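Local coordinates for protein putative esterase (PDB 5VOL) that acts as a ferulic acid esterase of carbohydrate esterase family 1, probably cleaving feruloyl esters of arabinoxylan, and binds calcium, at residues V46-H51 with Y119-Y124; F111-F116 with Q150-M155; F101-W106 with I183-R188; V196-V199 with D205-A208. All blocks are in the same frame, centred on the assembly; numbering follows the deposited sequence.

Interaction 1: V46-H51 with Y119-Y124; sequences VLYLLH and YIEKKY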
loop_
_atom_site.group_PDB
_atom_site.type_symbol
_atom_site.label_atom_id
_atom_site.label_comp_id
_atom_site.label_asym_id
_atom_site.label_seq_id
_atom_site.Cartn_x
_atom_site.Cartn_y
_atom_site.Cartn_z
ATOM N N VAL C 46 23.911 -9.857 6.282
ATOM C CA VAL C 46 23.596 -9.280 7.576
ATOM C C VAL C 46 23.102 -7.851 7.429
ATOM O O VAL C 46 23.584 -7.081 6.587
ATOM C CB VAL C 46 24.813 -9.313 8.547
ATOM C CG1 VAL C 46 25.935 -8.432 8.031
ATOM C CG2 VAL C 46 24.383 -8.865 9.944
ATOM N N LEU C 47 22.102 -7.528 8.242
ATOM C CA LEU C 47 21.630 -6.168 8.405
ATOM C C LEU C 47 21.890 -5.717 9.849
ATOM O O LEU C 47 21.386 -6.329 10.797
ATOM C CB LEU C 47 20.127 -6.055 8.085
ATOM C CG LEU C 47 19.484 -4.702 8.414
ATOM C CD1 LEU C 47 20.055 -3.613 7.521
ATOM C CD2 LEU C 47 17.950 -4.771 8.259
ATOM N N TYR C 48 22.668 -4.651 10.012
ATOM C CA TYR C 48 22.799 -4.012 11.320
ATOM C C TYR C 48 21.641 -3.034 11.474
ATOM O O TYR C 48 21.469 -2.122 10.680
ATOM C CB TYR C 48 24.173 -3.333 11.463
ATOM C CG TYR C 48 25.265 -4.378 11.471
ATOM C CD1 TYR C 48 25.614 -5.028 12.654
ATOM C CD2 TYR C 48 25.898 -4.767 10.292
ATOM C CE1 TYR C 48 26.580 -6.023 12.666
ATOM C CE2 TYR C 48 26.859 -5.759 10.294
ATOM C CZ TYR C 48 27.203 -6.376 11.485
ATOM O OH TYR C 48 28.153 -7.371 11.493
ATOM N N LEU C 49 20.815 -3.258 12.481
ATOM C CA LEU C 49 19.614 -2.450 12.651
ATOM C C LEU C 49 19.660 -1.706 13.997
ATOM O O LEU C 49 19.470 -2.303 15.052
ATOM C CB LEU C 49 18.376 -3.340 12.561
ATOM C CG LEU C 49 16.983 -2.703 12.643
ATOM C CD1 LEU C 49 16.782 -1.719 11.498
ATOM C CD2 LEU C 49 15.939 -3.802 12.564
ATOM N N LEU C 50 19.865 -0.399 13.934
ATOM C CA LEU C 50 20.219 0.399 15.115
ATOM C C LEU C 50 19.027 1.098 15.775
ATOM O O LEU C 50 18.118 1.595 15.084
ATOM C CB LEU C 50 21.275 1.444 14.721
ATOM C CG LEU C 50 22.498 0.946 13.942
ATOM C CD1 LEU C 50 23.485 2.094 13.684
ATOM C CD2 LEU C 50 23.212 -0.222 14.650
ATOM N N HIS C 51 19.039 1.149 17.112
ATOM C CA HIS C 51 17.954 1.792 17.861
ATOM C C HIS C 51 18.183 3.286 18.043
ATOM O O HIS C 51 19.238 3.811 17.683
ATOM C CB HIS C 51 17.760 1.136 19.233
ATOM C CG HIS C 51 18.928 1.297 20.155
ATOM N ND1 HIS C 51 19.273 2.510 20.719
ATOM C CD2 HIS C 51 19.830 0.399 20.623
ATOM C CE1 HIS C 51 20.339 2.351 21.483
ATOM N NE2 HIS C 51 20.692 1.078 21.452
ATOM N N TYR C 119 33.083 -10.349 15.811
ATOM C CA TYR C 119 32.520 -11.368 16.689
ATOM C C TYR C 119 31.162 -11.868 16.182
ATOM O O TYR C 119 30.899 -13.070 16.172
ATOM C CB TYR C 119 32.376 -10.813 18.106
ATOM C CG TYR C 119 31.395 -11.548 19.004
ATOM C CD1 TYR C 119 30.085 -11.135 19.091
ATOM C CD2 TYR C 119 31.794 -12.624 19.794
ATOM C CE1 TYR C 119 29.181 -11.769 19.912
ATOM C CE2 TYR C 119 30.880 -13.274 20.640
ATOM C CZ TYR C 119 29.573 -12.830 20.679
ATOM O OH TYR C 119 28.619 -13.424 21.488
ATOM N N ILE C 120 30.300 -10.934 15.790
ATOM C CA ILE C 120 28.967 -11.270 15.307
ATOM C C ILE C 120 29.044 -12.089 14.022
ATOM O O ILE C 120 28.381 -13.124 13.882
ATOM C CB ILE C 120 28.119 -9.991 15.043
ATOM C CG1 ILE C 120 27.684 -9.344 16.350
ATOM C CG2 ILE C 120 26.887 -10.302 14.186
ATOM C CD1 ILE C 120 26.797 -10.211 17.214
ATOM N N GLU C 121 29.861 -11.625 13.086
ATOM C CA GLU C 121 29.848 -12.197 11.745
ATOM C C GLU C 121 30.498 -13.567 11.699
ATOM O O GLU C 121 30.201 -14.358 10.810
ATOM C CB GLU C 121 30.500 -11.240 10.758
ATOM C CG GLU C 121 29.633 -10.008 10.584
ATOM C CD GLU C 121 30.088 -9.100 9.480
ATOM O OE1 GLU C 121 31.054 -9.441 8.760
ATOM O OE2 GLU C 121 29.461 -8.033 9.328
ATOM N N LYS C 122 31.351 -13.857 12.681
ATOM C CA LYS C 122 31.878 -15.202 12.864
ATOM C C LYS C 122 30.878 -16.101 13.591
ATOM O O LYS C 122 30.600 -17.213 13.161
ATOM C CB LYS C 122 33.202 -15.157 13.640
ATOM C CG LYS C 122 33.712 -16.520 14.080
ATOM C CD LYS C 122 35.077 -16.394 14.775
ATOM C CE LYS C 122 35.551 -17.731 15.332
ATOM N NZ LYS C 122 36.870 -17.613 16.039
ATOM N N LYS C 123 30.317 -15.611 14.686
ATOM C CA LYS C 123 29.440 -16.436 15.506
ATOM C C LYS C 123 28.151 -16.812 14.784
ATOM O O LYS C 123 27.637 -17.916 14.954
ATOM C CB LYS C 123 29.104 -15.716 16.809
ATOM C CG LYS C 123 28.144 -16.473 17.700
ATOM C CD LYS C 123 28.284 -15.997 19.140
ATOM C CE LYS C 123 27.492 -16.875 20.097
ATOM N NZ LYS C 123 27.803 -16.538 21.502
ATOM N N TYR C 124 27.619 -15.890 13.991
ATOM C CA TYR C 124 26.309 -16.119 13.374
ATOM C C TYR C 124 26.422 -16.328 11.867
ATOM O O TYR C 124 25.455 -16.122 11.124
ATOM C CB TYR C 124 25.355 -14.960 13.724
ATOM C CG TYR C 124 25.144 -14.848 15.215
ATOM C CD1 TYR C 124 24.421 -15.817 15.903
ATOM C CD2 TYR C 124 25.706 -13.807 15.948
ATOM C CE1 TYR C 124 24.248 -15.749 17.262
ATOM C CE2 TYR C 124 25.540 -13.732 17.321
ATOM C CZ TYR C 124 24.804 -14.703 17.973
ATOM O OH TYR C 124 24.611 -14.639 19.339
#
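Tyr-48 reaches from a central strand of the alpha/beta-hydrolase sheet to Glu-121 on the last turn of the helix 108-123. The two backbones stay well apart: the short axes of 46-50 and 119-123 approach no closer than 11.1 Å and run 142° from parallel, so side chains must bridge the gap. In Tyr-48, CG stands anti to the carbonyl carbon (chi1 -66°), which carries the phenol end to the helix although the residue does not start out pointing there. Tyr-48 OH donates to Glu-121 OE2 at 2.6 Å, a short bond. The phenol meets OE2 on the anti side, 19° out of the carboxylate plane, and OE2 in turn lies at the edge of the ring. Glu-121, extended beyond CG, crosses the tyrosine at roughly a right angle, and Glu-121 CG passes 3.2 Å from Tyr-48 OH. OE2 also forms a salt bridge with Arg-133 NE on the adjacent strand 133-138, so this buried charge has both a phenol and a guanidinium to balance it, which probably favours the ionised carboxylate. A phenylalanine in place of Tyr-48 would keep the ring but would probably leave Glu-121 OE2 relying on Arg-133, with the carboxylate freer to turn. Apolar groups surround the bond: Ile-120 CG2 lies 4.2 Å from Tyr-48 OH, and Phe-112 packs edge-to-face with the ring. Val-46 splits its branches, with CG2 lying 3.9 Å above one face of the Tyr-48 ring and CG1 touching Glu-121 OE2 at 3.8 Å.

Interaction 2: F111-F116 with Q150-M155; sequences FFYTEF and QRHSDM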
loop_
_atom_site.group_PDB
_atom_site.type_symbol
_atom_site.label_atom_id
_atom_site.label_comp_id
_atom_site.label_asym_id
_atom_site.label_seq_id
_atom_site.Cartn_x
_atom_site.Cartn_y
_atom_site.Cartn_z
ATOM N N PHE C 111 34.665 0.108 18.980
ATOM C CA PHE C 111 34.077 -1.129 19.488
ATOM C C PHE C 111 33.296 -1.841 18.370
ATOM O O PHE C 111 33.396 -3.057 18.196
ATOM C CB PHE C 111 33.150 -0.850 20.677
ATOM C CG PHE C 111 32.013 -1.843 20.809
ATOM C CD1 PHE C 111 32.250 -3.135 21.242
ATOM C CD2 PHE C 111 30.714 -1.475 20.486
ATOM C CE1 PHE C 111 31.216 -4.045 21.360
ATOM C CE2 PHE C 111 29.672 -2.365 20.616
ATOM C CZ PHE C 111 29.916 -3.658 21.039
ATOM N N PHE C 112 32.506 -1.071 17.630
ATOM C CA PHE C 112 31.640 -1.647 16.593
ATOM C C PHE C 112 32.467 -2.387 15.535
ATOM O O PHE C 112 32.214 -3.552 15.231
ATOM C CB PHE C 112 30.794 -0.557 15.933
ATOM C CG PHE C 112 29.812 -1.093 14.925
ATOM C CD1 PHE C 112 30.191 -1.277 13.604
ATOM C CD2 PHE C 112 28.525 -1.436 15.311
ATOM C CE1 PHE C 112 29.285 -1.785 12.659
ATOM C CE2 PHE C 112 27.610 -1.950 14.384
ATOM C CZ PHE C 112 27.994 -2.125 13.058
ATOM N N TYR C 113 33.469 -1.708 14.994
ATOM C CA TYR C 113 34.256 -2.245 13.879
ATOM C C TYR C 113 35.394 -3.195 14.232
ATOM O O TYR C 113 35.765 -4.023 13.393
ATOM C CB TYR C 113 34.831 -1.097 13.057
ATOM C CG TYR C 113 33.739 -0.449 12.274
ATOM C CD1 TYR C 113 33.227 -1.061 11.130
ATOM C CD2 TYR C 113 33.168 0.733 12.704
ATOM C CE1 TYR C 113 32.184 -0.485 10.419
ATOM C CE2 TYR C 113 32.129 1.313 12.005
ATOM C CZ TYR C 113 31.643 0.699 10.865
ATOM O OH TYR C 113 30.610 1.284 10.178
ATOM N N THR C 114 35.959 -3.095 15.439
ATOM C CA THR C 114 37.111 -3.955 15.737
ATOM C C THR C 114 36.743 -5.080 16.681
ATOM O O THR C 114 37.491 -6.044 16.802
ATOM C CB THR C 114 38.301 -3.172 16.352
ATOM O OG1 THR C 114 37.947 -2.722 17.661
ATOM C CG2 THR C 114 38.676 -1.967 15.484
ATOM N N GLU C 115 35.602 -4.965 17.359
ATOM C CA GLU C 115 35.177 -6.004 18.303
ATOM C C GLU C 115 33.806 -6.611 17.951
ATOM O O GLU C 115 33.662 -7.834 17.831
ATOM C CB GLU C 115 35.125 -5.450 19.727
ATOM C CG GLU C 115 36.478 -5.062 20.329
ATOM C CD GLU C 115 36.345 -4.560 21.760
ATOM O OE1 GLU C 115 35.452 -3.724 22.027
ATOM O OE2 GLU C 115 37.126 -5.009 22.627
ATOM N N PHE C 116 32.795 -5.758 17.810
ATOM C CA PHE C 116 31.425 -6.252 17.638
ATOM C C PHE C 116 31.240 -6.950 16.297
ATOM O O PHE C 116 30.826 -8.101 16.255
ATOM C CB PHE C 116 30.413 -5.112 17.778
ATOM C CG PHE C 116 28.975 -5.575 17.802
ATOM C CD1 PHE C 116 28.502 -6.342 18.846
ATOM C CD2 PHE C 116 28.102 -5.235 16.775
ATOM C CE1 PHE C 116 27.173 -6.764 18.883
ATOM C CE2 PHE C 116 26.767 -5.654 16.796
ATOM C CZ PHE C 116 26.304 -6.422 17.848
ATOM N N GLN C 150 28.610 6.520 5.122
ATOM C CA GLN C 150 29.366 7.595 4.505
ATOM C C GLN C 150 30.881 7.401 4.697
ATOM O O GLN C 150 31.666 7.568 3.756
ATOM C CB GLN C 150 28.918 8.938 5.082
ATOM C CG GLN C 150 27.540 9.419 4.604
ATOM C CD GLN C 150 27.137 10.739 5.244
ATOM O OE1 GLN C 150 27.468 10.995 6.403
ATOM N NE2 GLN C 150 26.430 11.587 4.490
ATOM N N ARG C 151 31.295 7.039 5.908
ATOM C CA ARG C 151 32.725 6.946 6.203
ATOM C C ARG C 151 33.254 5.514 6.052
ATOM O O ARG C 151 34.464 5.296 6.037
ATOM C CB ARG C 151 33.021 7.501 7.615
ATOM C CG ARG C 151 33.011 9.035 7.683
ATOM C CD ARG C 151 33.375 9.623 9.066
ATOM N NE ARG C 151 32.379 9.293 10.078
ATOM C CZ ARG C 151 32.502 8.283 10.932
ATOM N NH1 ARG C 151 33.593 7.532 10.909
ATOM N NH2 ARG C 151 31.543 8.034 11.821
ATOM N N HIS C 152 32.357 4.540 5.913
ATOM C CA HIS C 152 32.773 3.154 5.713
ATOM C C HIS C 152 32.098 2.517 4.502
ATOM O O HIS C 152 31.601 1.389 4.581
ATOM C CB HIS C 152 32.485 2.319 6.951
ATOM C CG HIS C 152 33.213 2.792 8.170
ATOM N ND1 HIS C 152 34.504 2.405 8.460
ATOM C CD2 HIS C 152 32.838 3.631 9.164
ATOM C CE1 HIS C 152 34.890 2.979 9.587
ATOM N NE2 HIS C 152 33.902 3.728 10.037
ATOM N N SER C 153 32.113 3.233 3.385
ATOM C CA SER C 153 31.465 2.762 2.163
ATOM C C SER C 153 32.066 1.442 1.666
ATOM O O SER C 153 31.423 0.706 0.909
ATOM C CB SER C 153 31.549 3.833 1.085
ATOM O OG SER C 153 32.891 4.116 0.742
ATOM N N ASP C 154 33.276 1.111 2.112
ATOM C CA ASP C 154 33.870 -0.175 1.741
ATOM C C ASP C 154 33.288 -1.319 2.568
ATOM O O ASP C 154 33.587 -2.487 2.324
ATOM C CB ASP C 154 35.406 -0.145 1.873
ATOM C CG ASP C 154 35.884 0.129 3.301
ATOM O OD1 ASP C 154 35.166 0.787 4.087
ATOM O OD2 ASP C 154 37.010 -0.303 3.634
ATOM N N MET C 155 32.442 -0.990 3.542
ATOM C CA MET C 155 31.855 -2.019 4.399
ATOM C C MET C 155 30.371 -2.283 4.101
ATOM O O MET C 155 29.870 -3.352 4.404
ATOM C CB MET C 155 32.016 -1.636 5.871
ATOM C CG MET C 155 33.484 -1.548 6.361
ATOM S SD MET C 155 34.257 -3.168 6.429
ATOM C CE MET C 155 33.477 -3.914 7.856
#
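Tyr-113 and His-152 meet ring on ring, their centroids 4.1 Å apart and their planes inclined by 23°. Tyr-113 leaves helix 108-123 with CB directed at the 150-155 segment; chi1 of -73° carries the ring out toward the imidazole, and chi2 of -76° turns its face to it. Beyond CG the two ring branches diverge in their contacts. On one branch, Tyr-113 CD1 has the methyl CE of Met-155 at 4.3 Å, near the ring plane, while CE1 lies over the imidazole CG. On the other, Tyr-113 CD2 is 4.1 Å from His-152 NE2, and Tyr-113 CE2 comes closer to the same nitrogen, at 3.6 Å. CZ sits above His-152 CD2, and the tip, Tyr-113 OH, passes 3.4 Å from that carbon. The stack is offset, with CZ above the rim of the imidazole. The opposite face of Tyr-113 is taken by its neighbour Phe-112, whose CD1 lies 3.5 Å above the ring centre, so the phenol ring is sandwiched. Its OH is buried here without a hydrogen-bonding partner in the model. The imidazole is fixed in rotation by a bond from NE2 to Glu-109 OE2, and Arg-151 NH1 bridges to the same carboxylate oxygen. This aromatic joint links helix 108-123 to the C-terminal end of helix 140-151. Both are successive helical crossovers of the alpha/beta-hydrolase fold, and the second follows the probable nucleophile elbow.

Interaction 3: F101-W106 with I183-R188; sequences FDMPGW and IAILTR. With IPA (isopropyl alcohol), chain R.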
loop_
_atom_site.group_PDB
_atom_site.type_symbol
_atom_site.label_atom_id
_atom_site.label_comp_id
_atom_site.label_asym_id
_atom_site.label_seq_id
_atom_site.Cartn_x
_atom_site.Cartn_y
_atom_site.Cartn_z
ATOM N N PHE C 101 29.248 7.043 17.416
ATOM C CA PHE C 101 30.570 7.461 16.953
ATOM C C PHE C 101 31.560 7.474 18.124
ATOM O O PHE C 101 31.154 7.429 19.285
ATOM C CB PHE C 101 30.496 8.841 16.299
ATOM C CG PHE C 101 29.324 9.004 15.346
ATOM C CD1 PHE C 101 29.076 8.060 14.367
ATOM C CD2 PHE C 101 28.480 10.100 15.441
ATOM C CE1 PHE C 101 28.000 8.199 13.484
ATOM C CE2 PHE C 101 27.400 10.256 14.565
ATOM C CZ PHE C 101 27.164 9.302 13.580
ATOM N N ASP C 102 32.850 7.533 17.815
ATOM C CA ASP C 102 33.875 7.626 18.855
ATOM C C ASP C 102 33.794 8.955 19.586
ATOM O O ASP C 102 33.903 10.029 18.981
ATOM C CB ASP C 102 35.261 7.420 18.250
ATOM C CG ASP C 102 35.640 5.972 18.187
ATOM O OD1 ASP C 102 34.787 5.120 18.534
ATOM O OD2 ASP C 102 36.792 5.667 17.810
ATOM N N MET C 103 33.571 8.863 20.891
ATOM C CA MET C 103 33.503 10.026 21.761
ATOM C C MET C 103 34.554 9.914 22.880
ATOM O O MET C 103 35.035 8.822 23.179
ATOM C CB MET C 103 32.096 10.161 22.347
ATOM C CG MET C 103 30.999 10.345 21.271
ATOM S SD MET C 103 29.320 10.198 21.905
ATOM C CE MET C 103 29.310 8.475 22.388
ATOM N N PRO C 104 34.913 11.047 23.499
ATOM C CA PRO C 104 35.904 11.017 24.599
ATOM C C PRO C 104 35.439 10.144 25.765
ATOM O O PRO C 104 34.424 10.455 26.388
ATOM C CB PRO C 104 36.008 12.488 25.015
ATOM C CG PRO C 104 34.780 13.130 24.509
ATOM C CD PRO C 104 34.444 12.411 23.222
ATOM N N GLY C 105 36.149 9.055 26.032
ATOM C CA GLY C 105 35.756 8.128 27.081
ATOM C C GLY C 105 34.833 6.979 26.669
ATOM O O GLY C 105 34.459 6.146 27.499
ATOM N N TRP C 106 34.480 6.918 25.386
ATOM C CA TRP C 106 33.494 5.956 24.902
ATOM C C TRP C 106 33.631 5.823 23.382
ATOM O O TRP C 106 32.943 6.497 22.618
ATOM C CB TRP C 106 32.085 6.408 25.301
ATOM C CG TRP C 106 31.002 5.366 25.133
ATOM C CD1 TRP C 106 30.050 5.314 24.149
ATOM C CD2 TRP C 106 30.769 4.236 25.977
ATOM N NE1 TRP C 106 29.232 4.221 24.339
ATOM C CE2 TRP C 106 29.658 3.540 25.450
ATOM C CE3 TRP C 106 31.393 3.742 27.127
ATOM C CZ2 TRP C 106 29.158 2.385 26.039
ATOM C CZ3 TRP C 106 30.898 2.600 27.712
ATOM C CH2 TRP C 106 29.794 1.929 27.168
ATOM N N ILE C 183 25.153 13.657 27.471
ATOM C CA ILE C 183 24.226 14.164 26.449
ATOM C C ILE C 183 24.886 15.297 25.659
ATOM O O ILE C 183 24.786 15.343 24.427
ATOM C CB ILE C 183 22.871 14.622 27.056
ATOM C CG1 ILE C 183 21.856 14.944 25.950
ATOM C CG2 ILE C 183 23.044 15.840 27.981
ATOM C CD1 ILE C 183 21.643 13.808 24.959
ATOM N N ALA C 184 25.626 16.166 26.349
ATOM C CA ALA C 184 26.406 17.217 25.680
ATOM C C ALA C 184 27.476 16.639 24.781
ATOM O O ALA C 184 27.763 17.183 23.721
ATOM C CB ALA C 184 27.060 18.157 26.710
ATOM N N ILE C 185 28.094 15.551 25.216
ATOM C CA ILE C 185 29.145 14.934 24.435
ATOM C C ILE C 185 28.538 14.345 23.142
ATOM O O ILE C 185 29.092 14.495 22.049
ATOM C CB ILE C 185 29.871 13.850 25.252
ATOM C CG1 ILE C 185 30.576 14.501 26.469
ATOM C CG2 ILE C 185 30.871 13.133 24.399
ATOM C CD1 ILE C 185 31.253 13.524 27.428
ATOM N N LEU C 186 27.394 13.685 23.282
ATOM C CA LEU C 186 26.683 13.141 22.119
ATOM C C LEU C 186 26.332 14.261 21.153
ATOM O O LEU C 186 26.532 14.141 19.944
ATOM C CB LEU C 186 25.421 12.395 22.551
ATOM C CG LEU C 186 24.454 12.033 21.412
ATOM C CD1 LEU C 186 25.166 11.159 20.380
ATOM C CD2 LEU C 186 23.197 11.358 21.947
ATOM N N THR C 187 25.824 15.359 21.699
ATOM C CA THR C 187 25.391 16.487 20.885
ATOM C C THR C 187 26.540 17.000 20.029
ATOM O O THR C 187 26.392 17.150 18.811
ATOM C CB THR C 187 24.815 17.600 21.760
ATOM O OG1 THR C 187 23.640 17.105 22.400
ATOM C CG2 THR C 187 24.434 18.813 20.925
ATOM N N ARG C 188 27.699 17.221 20.643
ATOM C CA ARG C 188 28.876 17.656 19.891
ATOM C C ARG C 188 29.276 16.648 18.823
ATOM O O ARG C 188 29.645 17.035 17.719
ATOM C CB ARG C 188 30.073 17.903 20.823
ATOM C CG ARG C 188 29.869 19.056 21.804
ATOM C CD ARG C 188 31.214 19.521 22.394
ATOM N NE ARG C 188 31.950 18.467 23.101
ATOM C CZ ARG C 188 31.804 18.184 24.395
ATOM N NH1 ARG C 188 30.925 18.854 25.139
ATOM N NH2 ARG C 188 32.530 17.220 24.948
HETATM C C1 IPA R . 18.844 15.575 19.992
HETATM C C2 IPA R . 20.110 15.510 20.856
HETATM C C3 IPA R . 21.262 14.788 20.161
HETATM O O2 IPA R . 20.551 16.818 21.147
#
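Met-103 and Pro-104 press on Ile-185 where a small beta hairpin meets the helix 182-192, which belongs to the helical connection between strands 158-162 and 214-218 of the alpha/beta-hydrolase sheet. The hairpin is closed by a type II turn from Met-103 to Trp-106, with backbone bonds in both directions between these two residues. Gly-105 adopts a positive phi of 90°, where a side chain would collide with the preceding carbonyl oxygen. The tight part is centred on one methyl group. Ile-185 CG2, anti to the backbone N, touches Met-103 CB at 3.8 Å and Pro-104 CD at the same 3.8 Å. The proline ring and the isoleucine lie alongside, running in opposing senses, whereas the methionine crosses the isoleucine at a slant. Met-103 reaches in toward the helix: CG anti to the carbonyl carbon and an extended chi2 (169°) bring Met-103 SD to 4.0 Å from Leu-186 CA, against the helix backbone. Trp-97 adds a further contact to Ile-185, and Ser-189 to Met-103. The outer side is looser. Pro-104, Gly-105 and Arg-188 are exposed, and Arg-188 lays its guanidinium over Ile-185 CA within its own helix without touching the hairpin, while NH1 bonds to Pro-179 O. Thr-187 points away from the hairpin, and Thr-187 OG1 makes a weak 3.3 Å hydrogen bond with O2 of an isopropyl alcohol, probably from the crystallisation liquor. Thr-187 OG1 also donates to Ile-183 O at 2.9 Å, reaching it from the opposite face of the carbonyl plane to Thr-187 N.

Interaction 4: V196-V199 with D205-A208; sequences VKYV and DRKA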
loop_
_atom_site.group_PDB
_atom_site.type_symbol
_atom_site.label_atom_id
_atom_site.label_comp_id
_atom_site.label_asym_id
_atom_site.label_seq_id
_atom_site.Cartn_x
_atom_site.Cartn_y
_atom_site.Cartn_z
ATOM N N VAL C 196 24.571 15.672 6.784
ATOM C CA VAL C 196 24.338 16.700 5.788
ATOM C C VAL C 196 25.648 17.345 5.365
ATOM O O VAL C 196 25.967 17.378 4.176
ATOM C CB VAL C 196 23.376 17.767 6.314
ATOM C CG1 VAL C 196 23.181 18.863 5.274
ATOM C CG2 VAL C 196 22.025 17.123 6.690
ATOM N N LYS C 197 26.422 17.831 6.339
ATOM C CA LYS C 197 27.699 18.477 6.042
ATOM C C LYS C 197 28.607 17.563 5.236
ATOM O O LYS C 197 29.300 18.017 4.327
ATOM C CB LYS C 197 28.420 18.911 7.330
ATOM C CG LYS C 197 29.835 19.429 7.064
ATOM C CD LYS C 197 30.540 19.948 8.326
ATOM C CE LYS C 197 31.074 18.807 9.180
ATOM N NZ LYS C 197 31.999 17.895 8.413
ATOM N N TYR C 198 28.594 16.274 5.565
ATOM C CA TYR C 198 29.468 15.313 4.909
ATOM C C TYR C 198 29.248 15.289 3.403
ATOM O O TYR C 198 30.198 15.176 2.628
ATOM C CB TYR C 198 29.258 13.916 5.478
ATOM C CG TYR C 198 30.359 12.971 5.087
ATOM C CD1 TYR C 198 30.294 12.244 3.908
ATOM C CD2 TYR C 198 31.481 12.819 5.891
ATOM C CE1 TYR C 198 31.315 11.383 3.543
ATOM C CE2 TYR C 198 32.499 11.960 5.536
ATOM C CZ TYR C 198 32.410 11.248 4.358
ATOM O OH TYR C 198 33.422 10.387 4.006
ATOM N N VAL C 199 27.988 15.405 2.990
ATOM C CA VAL C 199 27.667 15.458 1.567
ATOM C C VAL C 199 27.946 16.842 0.994
ATOM O O VAL C 199 28.510 16.962 -0.081
ATOM C CB VAL C 199 26.191 15.077 1.300
ATOM C CG1 VAL C 199 25.883 15.146 -0.212
ATOM C CG2 VAL C 199 25.912 13.682 1.862
ATOM N N ASP C 205 35.909 12.944 -5.577
ATOM C CA ASP C 205 36.291 11.619 -5.091
ATOM C C ASP C 205 35.280 11.096 -4.074
ATOM O O ASP C 205 34.923 9.921 -4.082
ATOM C CB ASP C 205 37.686 11.640 -4.451
ATOM C CG ASP C 205 38.803 11.765 -5.473
ATOM O OD1 ASP C 205 38.605 11.339 -6.632
ATOM O OD2 ASP C 205 39.882 12.287 -5.111
ATOM N N ARG C 206 34.835 11.975 -3.183
ATOM C CA ARG C 206 33.908 11.558 -2.142
ATOM C C ARG C 206 32.562 11.169 -2.755
ATOM O O ARG C 206 31.996 10.140 -2.404
ATOM C CB ARG C 206 33.729 12.654 -1.109
ATOM C CG ARG C 206 32.659 12.334 -0.088
ATOM C CD ARG C 206 32.624 13.377 1.000
ATOM N NE ARG C 206 33.698 13.163 1.966
ATOM C CZ ARG C 206 33.875 13.921 3.036
ATOM N NH1 ARG C 206 33.045 14.934 3.259
ATOM N NH2 ARG C 206 34.877 13.668 3.875
ATOM N N LYS C 207 32.076 11.991 -3.680
ATOM C CA LYS C 207 30.842 11.705 -4.400
ATOM C C LYS C 207 30.856 10.330 -5.058
ATOM O O LYS C 207 29.870 9.601 -4.979
ATOM C CB LYS C 207 30.582 12.783 -5.445
ATOM C CG LYS C 207 30.382 14.153 -4.843
ATOM C CD LYS C 207 30.145 15.178 -5.919
ATOM C CE LYS C 207 30.003 16.566 -5.346
ATOM N NZ LYS C 207 29.896 17.551 -6.456
ATOM N N ALA C 208 31.974 9.966 -5.682
ATOM C CA ALA C 208 32.111 8.651 -6.300
ATOM C C ALA C 208 32.019 7.543 -5.270
ATOM O O ALA C 208 31.410 6.496 -5.523
ATOM C CB ALA C 208 33.443 8.543 -7.066
#
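Two torsions bring Tyr-198 and Arg-206 together: chi1 of the tyrosine, -166°, sets its ring beside its own carbonyl carbon, and chi3 of the arginine, -79°, bends an otherwise extended chain so that the guanidinium folds down on that ring. The two flat groups lie 12° from parallel with their centres 3.5 Å apart, a stacked cation-pi contact displaced toward the hydroxyl-bearing rim. Arg-206 CZ lies over Tyr-198 CZ at 3.3 Å; from there Arg-206 NE reaches toward Tyr-198 CE1 at 3.4 Å and Arg-206 NH2 toward Tyr-198 CE2 at 3.4 Å. The phenol and NE are near neighbours too, but the angle is too poor for a bond. The contact spans the short turn between two successive helices, 195-200 and 204-210, in the helical region between strands 158-162 and 214-218 of the alpha/beta-hydrolase fold. Within it, Arg-206 NH1 donates to Tyr-198 O at 2.9 Å in a bent bond, on a lone pair in the carbonyl plane, although the oxygen is tilted out of the guanidinium plane. A leucine in place of Tyr-198 would probably deprive the guanidinium of its flat support, leaving it freer to turn about its remaining polar bonds. NH1 also forms a salt bridge with Glu-201 OE2, which Lys-197 NZ shares.

In the fold
Interactions 1 and 2 both use helix 108-123, and they touch: Tyr-48 CD1 lies 3.8 Å from Phe-112 CZ. Interaction 1 is buried and ties that helix to the sheet through a charged, hydrogen-bonded group; interaction 2 lies at the surface and couples it to the end of helix 140-151 by ring stacking. Interaction 3 is buried but purely apolar across its two segments, and meets interaction 2 where Arg-151 NH2 packs on Phe-101 CD1. Interaction 4, a surface contact like interaction 2, combines a stack with a polar bond; its Tyr-198 also packs on Gln-150 and Arg-151. Interactions 1 and 4 are farthest apart, with centres about 26 Å from each other.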